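Local coordinates for protein CsuC (Acinetobacter baumannii, PDB 6FJY) that acts as the periplasmic chaperone of archaic Csu pili, holding the tip adhesin CsuE in a pre-assembly complex by donor-strand complementation, at residues I35-W40 and Y88-D93. Sequence-based numbering, arbitrary orientation.
Sequences IRVFKW and YRLIVD
Antiparallel pairing of strands 35-40 and 88-93 is established by two hydrogen-bonded pairs, Arg36 with Ile91 and Phe38 with Arg89, each closed by two backbone bonds. The straightest runs from Phe38 N to Arg89 O, 2.9 Å at an N-H...O angle of 174°. Arg89 can be followed outward over the indole of Trp40. Beyond CB, Arg89 CG stands 4.0 Å from Trp40 CG. The bend at chi2 brings Arg89 CD over one face of the six-membered ring, 3.4 Å from Trp40 CE3, a CH-pi contact. The bend at chi3 carries NE onward to Arg89 CZ, which sits 4.7 Å from the centroid of the Trp40 six-membered ring and 17° off its normal, a cation-pi geometry. The guanidinium is nearly upright on the indole, the planes 85° apart, so Arg89 NH1 dips edge-on to within 3.4 Å of Trp40 CH2. NH2 turns to Ser117 OG and forms a salt bridge with the backbone of the other protein chain, presumably its terminal carboxylate. On the same face as Arg89, Phe38 CD2 meets Ile91 CG1 at 3.8 Å, and Arg36 NH2 forms a salt bridge with Asp93 OD2 whose hydrogen bond is weak. A water reinforces that link, accepting from Arg36 NE at 2.6 Å and donating to Asp93 OD2 and Ile91 O. On the other face Ile35, Val37 and Leu90 form an apolar patch, Ile35 CG2 lying against Leu90 CD1 at 3.6 Å, while Lys39 and Tyr88 reach Glu54. Such strand pairing belongs to the Ig-like beta sandwich of the PapD-type N-terminal domain, and Arg89 is consistent with the site where pilus chaperones anchor the subunit's C-terminal carboxylate.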
loop_
_atom_site.group_PDB
_atom_site.type_symbol
_atom_site.label_atom_id
_atom_site.label_comp_id
_atom_site.label_asym_id
_atom_site.label_seq_id
_atom_site.Cartn_x
_atom_site.Cartn_y
_atom_site.Cartn_z
ATOM N N ILE A 35 16.032 5.542 -3.932
ATOM C CA ILE A 35 15.387 4.298 -3.537
ATOM C C ILE A 35 16.465 3.253 -3.292
ATOM O O ILE A 35 17.323 3.035 -4.150
ATOM C CB ILE A 35 14.402 3.810 -4.612
ATOM C CG1 ILE A 35 13.359 4.892 -4.908
ATOM C CG2 ILE A 35 13.690 2.576 -4.146
ATOM C CD1 ILE A 35 13.720 5.786 -6.088
ATOM N N ARG A 36 16.440 2.631 -2.119
ATOM C CA ARG A 36 17.313 1.504 -1.804
ATOM C C ARG A 36 16.498 0.400 -1.139
ATOM O O ARG A 36 15.460 0.658 -0.530
ATOM C CB ARG A 36 18.469 1.920 -0.889
ATOM C CG ARG A 36 19.534 2.778 -1.576
ATOM C CD ARG A 36 20.524 3.331 -0.575
ATOM N NE ARG A 36 19.901 4.290 0.331
ATOM C CZ ARG A 36 20.512 4.832 1.381
ATOM N NH1 ARG A 36 21.765 4.499 1.667
ATOM N NH2 ARG A 36 19.870 5.698 2.151
ATOM N N VAL A 37 16.949 -0.845 -1.277
ATOM C CA VAL A 37 16.272 -1.966 -0.632
ATOM C C VAL A 37 17.305 -2.745 0.173
ATOM O O VAL A 37 18.309 -3.208 -0.374
ATOM C CB VAL A 37 15.544 -2.882 -1.630
ATOM C CG1 VAL A 37 14.838 -4.030 -0.893
ATOM C CG2 VAL A 37 14.543 -2.088 -2.430
ATOM N N PHE A 38 17.040 -2.908 1.456
ATOM C CA PHE A 38 17.932 -3.584 2.378
ATOM C C PHE A 38 17.301 -4.885 2.845
ATOM O O PHE A 38 16.081 -4.993 2.966
ATOM C CB PHE A 38 18.240 -2.698 3.591
ATOM C CG PHE A 38 19.033 -1.465 3.257
ATOM C CD1 PHE A 38 20.420 -1.495 3.263
ATOM C CD2 PHE A 38 18.397 -0.282 2.912
ATOM C CE1 PHE A 38 21.149 -0.365 2.955
ATOM C CE2 PHE A 38 19.124 0.851 2.606
ATOM C CZ PHE A 38 20.498 0.809 2.623
ATOM N N LYS A 39 18.151 -5.876 3.086
ATOM C CA LYS A 39 17.700 -7.108 3.698
ATOM C C LYS A 39 17.550 -6.875 5.192
ATOM O O LYS A 39 18.340 -6.153 5.807
ATOM C CB LYS A 39 18.672 -8.245 3.420
ATOM C CG LYS A 39 18.055 -9.628 3.538
ATOM C CD LYS A 39 18.910 -10.667 2.821
ATOM C CE LYS A 39 18.240 -12.039 2.798
ATOM N NZ LYS A 39 19.062 -13.046 2.048
ATOM N N TRP A 40 16.494 -7.450 5.757
ATOM C CA TRP A 40 16.059 -7.188 7.120
ATOM C C TRP A 40 16.064 -8.497 7.894
ATOM O O TRP A 40 15.375 -9.448 7.512
ATOM C CB TRP A 40 14.668 -6.558 7.091
ATOM C CG TRP A 40 14.031 -6.272 8.404
ATOM C CD1 TRP A 40 14.625 -6.201 9.619
ATOM C CD2 TRP A 40 12.633 -6.018 8.620
ATOM N NE1 TRP A 40 13.685 -5.918 10.589
ATOM C CE2 TRP A 40 12.456 -5.798 9.997
ATOM C CE3 TRP A 40 11.522 -5.949 7.775
ATOM C CZ2 TRP A 40 11.213 -5.525 10.559
ATOM C CZ3 TRP A 40 10.282 -5.687 8.332
ATOM C CH2 TRP A 40 10.141 -5.474 9.720
ATOM N N TYR A 88 12.569 -7.478 3.961
ATOM C CA TYR A 88 13.399 -6.407 3.444
ATOM C C TYR A 88 12.833 -5.085 3.947
ATOM O O TYR A 88 11.679 -5.008 4.376
ATOM C CB TYR A 88 13.419 -6.394 1.913
ATOM C CG TYR A 88 13.839 -7.676 1.262
ATOM C CD1 TYR A 88 12.906 -8.683 1.018
ATOM C CD2 TYR A 88 15.147 -7.875 0.845
ATOM C CE1 TYR A 88 13.266 -9.856 0.404
ATOM C CE2 TYR A 88 15.516 -9.054 0.220
ATOM C CZ TYR A 88 14.569 -10.043 0.010
ATOM O OH TYR A 88 14.930 -11.214 -0.598
ATOM N N ARG A 89 13.628 -4.022 3.840
ATOM C CA ARG A 89 13.146 -2.670 4.110
ATOM C C ARG A 89 13.350 -1.870 2.841
ATOM O O ARG A 89 14.468 -1.824 2.313
ATOM C CB ARG A 89 13.891 -1.990 5.260
ATOM C CG ARG A 89 13.781 -2.679 6.630
ATOM C CD ARG A 89 12.394 -2.717 7.243
ATOM N NE ARG A 89 11.838 -1.404 7.516
ATOM C CZ ARG A 89 10.773 -1.197 8.279
ATOM N NH1 ARG A 89 10.151 -2.216 8.859
ATOM N NH2 ARG A 89 10.321 0.032 8.453
ATOM N N LEU A 90 12.267 -1.286 2.333
ATOM C CA LEU A 90 12.337 -0.314 1.251
ATOM C C LEU A 90 12.589 1.058 1.869
ATOM O O LEU A 90 11.846 1.480 2.764
ATOM C CB LEU A 90 11.037 -0.321 0.453
ATOM C CG LEU A 90 10.827 0.826 -0.532
ATOM C CD1 LEU A 90 11.916 0.846 -1.561
ATOM C CD2 LEU A 90 9.457 0.751 -1.183
ATOM N N ILE A 91 13.651 1.735 1.419
ATOM C CA ILE A 91 14.024 3.048 1.941
ATOM C C ILE A 91 14.008 4.048 0.791
ATOM O O ILE A 91 14.842 3.975 -0.123
ATOM C CB ILE A 91 15.400 3.046 2.618
ATOM C CG1 ILE A 91 15.477 2.020 3.747
ATOM C CG2 ILE A 91 15.675 4.435 3.180
ATOM C CD1 ILE A 91 14.570 2.322 4.891
ATOM N N VAL A 92 13.090 5.007 0.848
ATOM C CA VAL A 92 13.045 6.067 -0.150
ATOM C C VAL A 92 13.191 7.425 0.534
ATOM O O VAL A 92 12.477 7.740 1.499
ATOM C CB VAL A 92 11.796 5.986 -1.053
ATOM C CG1 VAL A 92 10.927 4.773 -0.721
ATOM C CG2 VAL A 92 11.044 7.298 -1.103
ATOM N N ASP A 93 14.169 8.191 0.062
ATOM C CA ASP A 93 14.534 9.491 0.606
ATOM C C ASP A 93 13.993 10.585 -0.314
ATOM O O ASP A 93 14.346 10.628 -1.499
ATOM C CB ASP A 93 16.053 9.579 0.724
ATOM C CG ASP A 93 16.595 8.746 1.864
ATOM O OD1 ASP A 93 16.210 9.019 3.014
ATOM O OD2 ASP A 93 17.391 7.811 1.613
HETATM O O HOH W 1 17.654 5.548 -0.216
#